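Local structure of cobalt-precorrin-5B C(1)-methyltransferase (Archaeoglobus fulgidus, 1SR8) at residues Lys196-Lys201 with Gly236-Glu241; Pro228-Phe233 with Pro246-Ile251. The protein probably catalyses the S-adenosylmethionine-dependent methylation of C-1 in cobalt-precorrin-5B to form cobalt-precorrin-6A, a step of the anaerobic route to adenosylcobalamin. One frame throughout, in Å; residues are numbered along the deposited sequence.

Contact 1 (Lys196-Lys201 with Gly236-Glu241); sequences KLVETK and GVHIDE
Val198 meets His238 and Glu241 with its two methyl groups, one for each partner. CG2 lies over a face of the His238 imidazole. Val198 CG2 sits 3.8 Å from the centroid of the His238 ring, 20° off its normal, a CH-pi contact. The methyl is displaced from the middle of the ring toward the rim, and its closest ring atom is His238 CG, 3.6 Å from Val198 CG2. On the opposite face, Val237 CG2 stands over the centre of the His238 ring, 4.0 Å above its plane. The imidazole is therefore held between methyl groups of two valines, one from each segment. The other branch, Val198 CG1, turns to the aliphatic part of Glu241. Val198 CG1 comes within 3.5 Å of Glu241 CB and 3.6 Å of Glu241 CG. Val198 crosses both partners at about a right angle. Its chi1 of 176° sets CG1 anti to the backbone N and CG2 anti to the carbonyl carbon, and the fork opens onto the other segment. Cutting Val198 back to an alanine would remove both methyls and would probably open a gap over the His238 face that CG2 touches and beside Glu241 CB and CG. The Glu241 chain bends at chi2, and its carboxylate forms a salt bridge with Lys244. His238 is the N-cap residue of helix 239-242 and the centre of an inverse gamma turn. The contact thus joins the start of that short helix to the side of helix 195-204. The ring of Trp193 also meets His238, their planes at about 40°. No hydrogen bond or salt bridge links the two segments. Van der Waals and CH-pi contacts hold them together, so their cohesion probably depends on close fit.

Contact 2 (Pro228-Phe233 with Pro246-Ile251); sequences PEYQPF and PGEKII
Tyr230 lays one face of its ring against Ile250 and turns an edge to the backbone of Glu248. The methyl Ile250 CG2 is 4.2 Å from the centroid of the Tyr230 ring and 16° off the ring normal, a CH-pi contact offset toward the rim. Its nearest ring atom is Tyr230 CD1, 4.1 Å from Ile250 CG2. The two side chains cross at about a right angle. With a chi1 of -159°, Ile250 holds CG1 anti to its backbone N, and CG2 is left as the branch that meets the ring. Glu248 O lies at the ring edge, in its plane, 3.7 Å from Tyr230 CE1. Ile250 is buried, and this is the close-packed part of the contact. The segments 228-233 and 246-251 lead into strands 231-234 and 248-253 of a four-stranded parallel sheet. These two strands are not neighbours, because strand 210-214 runs between them. The Tyr230 ring crosses near the start of this middle strand, touching Arg210. Toward solvent the packing is looser. The exposed Glu248 side chain comes no nearer than 4.1 Å, from its CB to Tyr230 CE1. Lys249 CB points away from segment 228-233, and Lys249 NZ donates a hydrogen bond to His245 O.

How the contacts relate
Contacts 1 and 2 interleave along the chain: their segments alternate in the order 196-201, 228-233, 236-241, 246-251. Strand 231-234, helix 239-242 and strand 248-253 follow one another. The centres of the two contacts are 14 Å apart, and they meet at two points. Ile239 CG2 touches Ile251 CD1 at 3.7 Å, joining helix 239-242 to strand 248-253. Lys201 CG packs on Phe233 CD1 at 4.0 Å, joining helix 195-204 to strand 231-234, an outer strand of the sheet. Helix 255-262 receives side chains from both contacts, with Ile239 and Ile251 each resting on Leu258 and Trp261. Contact 2 lies where the chain enters strand 231-234.

Contact 1 (Lys196-Lys201 with Gly236-Glu241)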
# COMPACT_ATOMS: atom_id res chain seq x y z
N LYS A 196 -8.16 3.06 15.80
CA LYS A 196 -8.63 4.37 15.38
C LYS A 196 -9.09 4.36 13.92
O LYS A 196 -10.13 4.92 13.58
CB LYS A 196 -7.53 5.41 15.57
CG LYS A 196 -7.85 6.81 15.04
CD LYS A 196 -8.95 7.49 15.85
CE LYS A 196 -9.14 8.95 15.41
NZ LYS A 196 -10.17 9.64 16.27
N LEU A 197 -8.30 3.72 13.05
CA LEU A 197 -8.66 3.64 11.64
C LEU A 197 -9.94 2.83 11.44
O LEU A 197 -10.83 3.23 10.71
CB LEU A 197 -7.54 3.01 10.80
CG LEU A 197 -7.83 2.86 9.30
CD1 LEU A 197 -8.03 4.23 8.67
CD2 LEU A 197 -6.68 2.13 8.62
N VAL A 198 -10.02 1.67 12.10
CA VAL A 198 -11.20 0.82 11.97
C VAL A 198 -12.47 1.56 12.38
O VAL A 198 -13.50 1.42 11.73
CB VAL A 198 -11.08 -0.49 12.80
CG1 VAL A 198 -12.37 -1.28 12.71
CG2 VAL A 198 -9.93 -1.33 12.27
N GLU A 199 -12.40 2.36 13.45
CA GLU A 199 -13.55 3.11 13.94
C GLU A 199 -13.87 4.28 13.03
O GLU A 199 -15.05 4.59 12.79
CB GLU A 199 -13.29 3.66 15.34
CG GLU A 199 -12.79 2.64 16.33
CD GLU A 199 -12.64 3.22 17.72
OE1 GLU A 199 -12.19 4.39 17.83
OE2 GLU A 199 -12.95 2.50 18.70
N THR A 200 -12.82 4.94 12.56
CA THR A 200 -12.96 6.08 11.66
C THR A 200 -13.60 5.65 10.34
O THR A 200 -14.54 6.29 9.85
CB THR A 200 -11.58 6.71 11.34
OG1 THR A 200 -10.93 7.10 12.56
CG2 THR A 200 -11.73 7.93 10.45
N LYS A 201 -13.10 4.56 9.76
CA LYS A 201 -13.64 4.11 8.48
C LYS A 201 -15.09 3.64 8.60
O LYS A 201 -15.85 3.73 7.64
CB LYS A 201 -12.76 3.00 7.89
CG LYS A 201 -13.02 2.79 6.40
CD LYS A 201 -12.05 1.82 5.75
CE LYS A 201 -10.64 2.38 5.66
NZ LYS A 201 -9.74 1.44 4.92
N GLY A 236 -10.08 -5.04 5.64
CA GLY A 236 -9.17 -6.14 5.92
C GLY A 236 -9.84 -7.27 6.69
O GLY A 236 -10.85 -7.82 6.25
N VAL A 237 -9.28 -7.62 7.84
CA VAL A 237 -9.86 -8.69 8.63
C VAL A 237 -10.80 -8.15 9.70
O VAL A 237 -11.41 -8.92 10.45
CB VAL A 237 -8.75 -9.52 9.32
CG1 VAL A 237 -7.78 -10.06 8.26
CG2 VAL A 237 -8.02 -8.67 10.35
N HIS A 238 -10.94 -6.83 9.73
CA HIS A 238 -11.80 -6.15 10.71
C HIS A 238 -13.23 -6.04 10.19
O HIS A 238 -13.83 -4.97 10.21
CB HIS A 238 -11.24 -4.75 10.98
CG HIS A 238 -9.76 -4.73 11.20
ND1 HIS A 238 -9.17 -5.18 12.37
CD2 HIS A 238 -8.74 -4.35 10.39
CE1 HIS A 238 -7.86 -5.09 12.26
NE2 HIS A 238 -7.57 -4.59 11.08
N ILE A 239 -13.76 -7.18 9.74
CA ILE A 239 -15.11 -7.28 9.19
C ILE A 239 -16.21 -7.13 10.24
O ILE A 239 -17.24 -6.50 9.98
CB ILE A 239 -15.31 -8.63 8.46
CG1 ILE A 239 -14.48 -8.64 7.18
CG2 ILE A 239 -16.78 -8.85 8.15
CD1 ILE A 239 -14.52 -9.95 6.42
N ASP A 240 -15.99 -7.71 11.41
CA ASP A 240 -16.96 -7.65 12.50
C ASP A 240 -17.32 -6.21 12.81
O ASP A 240 -18.49 -5.88 13.01
CB ASP A 240 -16.40 -8.32 13.77
CG ASP A 240 -16.16 -9.81 13.59
OD1 ASP A 240 -17.09 -10.52 13.13
OD2 ASP A 240 -15.05 -10.28 13.92
N GLU A 241 -16.31 -5.35 12.84
CA GLU A 241 -16.55 -3.94 13.10
C GLU A 241 -17.40 -3.31 12.00
O GLU A 241 -18.35 -2.58 12.28
CB GLU A 241 -15.21 -3.21 13.23
CG GLU A 241 -14.57 -3.42 14.57
CD GLU A 241 -15.55 -3.10 15.68
OE1 GLU A 241 -15.99 -1.93 15.76
OE2 GLU A 241 -15.88 -4.02 16.47

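Contact 2 (Pro228-Phe233 with Pro246-Ile251)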
# COMPACT_ATOMS: atom_id res chain seq x y z
N PRO A 228 -21.50 -2.13 -8.17
CA PRO A 228 -21.38 -0.68 -8.26
C PRO A 228 -22.22 0.18 -7.30
O PRO A 228 -21.75 1.21 -6.83
CB PRO A 228 -21.71 -0.40 -9.74
CG PRO A 228 -22.61 -1.54 -10.12
CD PRO A 228 -21.94 -2.71 -9.46
N GLU A 229 -23.43 -0.26 -6.98
CA GLU A 229 -24.30 0.52 -6.08
C GLU A 229 -23.99 0.39 -4.58
O GLU A 229 -24.76 0.84 -3.74
CB GLU A 229 -25.77 0.20 -6.35
CG GLU A 229 -26.26 -1.16 -5.84
CD GLU A 229 -25.81 -2.34 -6.69
OE1 GLU A 229 -26.44 -3.41 -6.58
OE2 GLU A 229 -24.82 -2.21 -7.45
N TYR A 230 -22.85 -0.22 -4.26
CA TYR A 230 -22.41 -0.38 -2.87
C TYR A 230 -21.14 0.43 -2.74
O TYR A 230 -20.26 0.32 -3.59
CB TYR A 230 -22.06 -1.84 -2.59
CG TYR A 230 -23.24 -2.72 -2.32
CD1 TYR A 230 -23.75 -2.85 -1.03
CD2 TYR A 230 -23.86 -3.41 -3.36
CE1 TYR A 230 -24.84 -3.66 -0.77
CE2 TYR A 230 -24.95 -4.22 -3.11
CZ TYR A 230 -25.44 -4.34 -1.82
OH TYR A 230 -26.52 -5.15 -1.55
N GLN A 231 -21.02 1.25 -1.70
CA GLN A 231 -19.80 2.03 -1.54
C GLN A 231 -18.70 1.06 -1.06
O GLN A 231 -18.79 0.49 0.04
CB GLN A 231 -19.99 3.16 -0.53
CG GLN A 231 -18.88 4.21 -0.57
CD GLN A 231 -18.76 4.87 -1.93
OE1 GLN A 231 -19.74 5.00 -2.65
NE2 GLN A 231 -17.55 5.29 -2.29
N PRO A 232 -17.65 0.87 -1.88
CA PRO A 232 -16.55 -0.03 -1.54
C PRO A 232 -15.57 0.50 -0.50
O PRO A 232 -15.03 1.61 -0.63
CB PRO A 232 -15.90 -0.31 -2.90
CG PRO A 232 -16.06 1.00 -3.60
CD PRO A 232 -17.47 1.46 -3.22
N PHE A 233 -15.36 -0.32 0.53
CA PHE A 233 -14.47 -0.01 1.65
C PHE A 233 -13.55 -1.19 1.91
O PHE A 233 -13.92 -2.34 1.68
CB PHE A 233 -15.28 0.27 2.91
CG PHE A 233 -15.98 1.59 2.90
CD1 PHE A 233 -15.27 2.77 3.15
CD2 PHE A 233 -17.33 1.68 2.57
CE1 PHE A 233 -15.89 4.00 3.07
CE2 PHE A 233 -17.96 2.92 2.49
CZ PHE A 233 -17.25 4.08 2.74
N PRO A 246 -25.42 -0.04 10.02
CA PRO A 246 -26.86 -0.32 10.00
C PRO A 246 -27.56 -0.44 8.64
O PRO A 246 -28.76 -0.75 8.61
CB PRO A 246 -27.41 0.83 10.82
CG PRO A 246 -26.54 1.97 10.36
CD PRO A 246 -25.15 1.37 10.36
N GLY A 247 -26.86 -0.23 7.54
CA GLY A 247 -27.50 -0.31 6.23
C GLY A 247 -27.33 -1.62 5.50
O GLY A 247 -27.32 -2.69 6.11
N GLU A 248 -27.22 -1.54 4.18
CA GLU A 248 -27.03 -2.72 3.32
C GLU A 248 -25.54 -3.05 3.17
O GLU A 248 -24.76 -2.27 2.63
CB GLU A 248 -27.63 -2.46 1.93
CG GLU A 248 -29.14 -2.38 1.89
CD GLU A 248 -29.79 -3.67 2.32
OE1 GLU A 248 -29.44 -4.73 1.75
OE2 GLU A 248 -30.65 -3.63 3.22
N LYS A 249 -25.16 -4.24 3.64
CA LYS A 249 -23.77 -4.67 3.59
C LYS A 249 -23.53 -5.92 2.77
O LYS A 249 -24.35 -6.84 2.74
CB LYS A 249 -23.28 -4.94 5.01
CG LYS A 249 -23.28 -3.72 5.89
CD LYS A 249 -23.52 -4.11 7.32
CE LYS A 249 -24.95 -4.56 7.52
NZ LYS A 249 -25.30 -4.60 8.96
N ILE A 250 -22.40 -5.95 2.10
CA ILE A 250 -22.02 -7.11 1.32
C ILE A 250 -20.54 -7.33 1.63
O ILE A 250 -19.77 -6.37 1.73
CB ILE A 250 -22.27 -6.87 -0.20
CG1 ILE A 250 -22.36 -8.22 -0.92
CG2 ILE A 250 -21.15 -6.03 -0.82
CD1 ILE A 250 -22.74 -8.10 -2.38
N ILE A 251 -20.15 -8.58 1.83
CA ILE A 251 -18.76 -8.91 2.12
C ILE A 251 -18.09 -9.51 0.89
O ILE A 251 -18.57 -10.49 0.32
CB ILE A 251 -18.63 -9.91 3.29
CG1 ILE A 251 -19.23 -9.30 4.56
CG2 ILE A 251 -17.17 -10.28 3.51
CD1 ILE A 251 -19.25 -10.23 5.74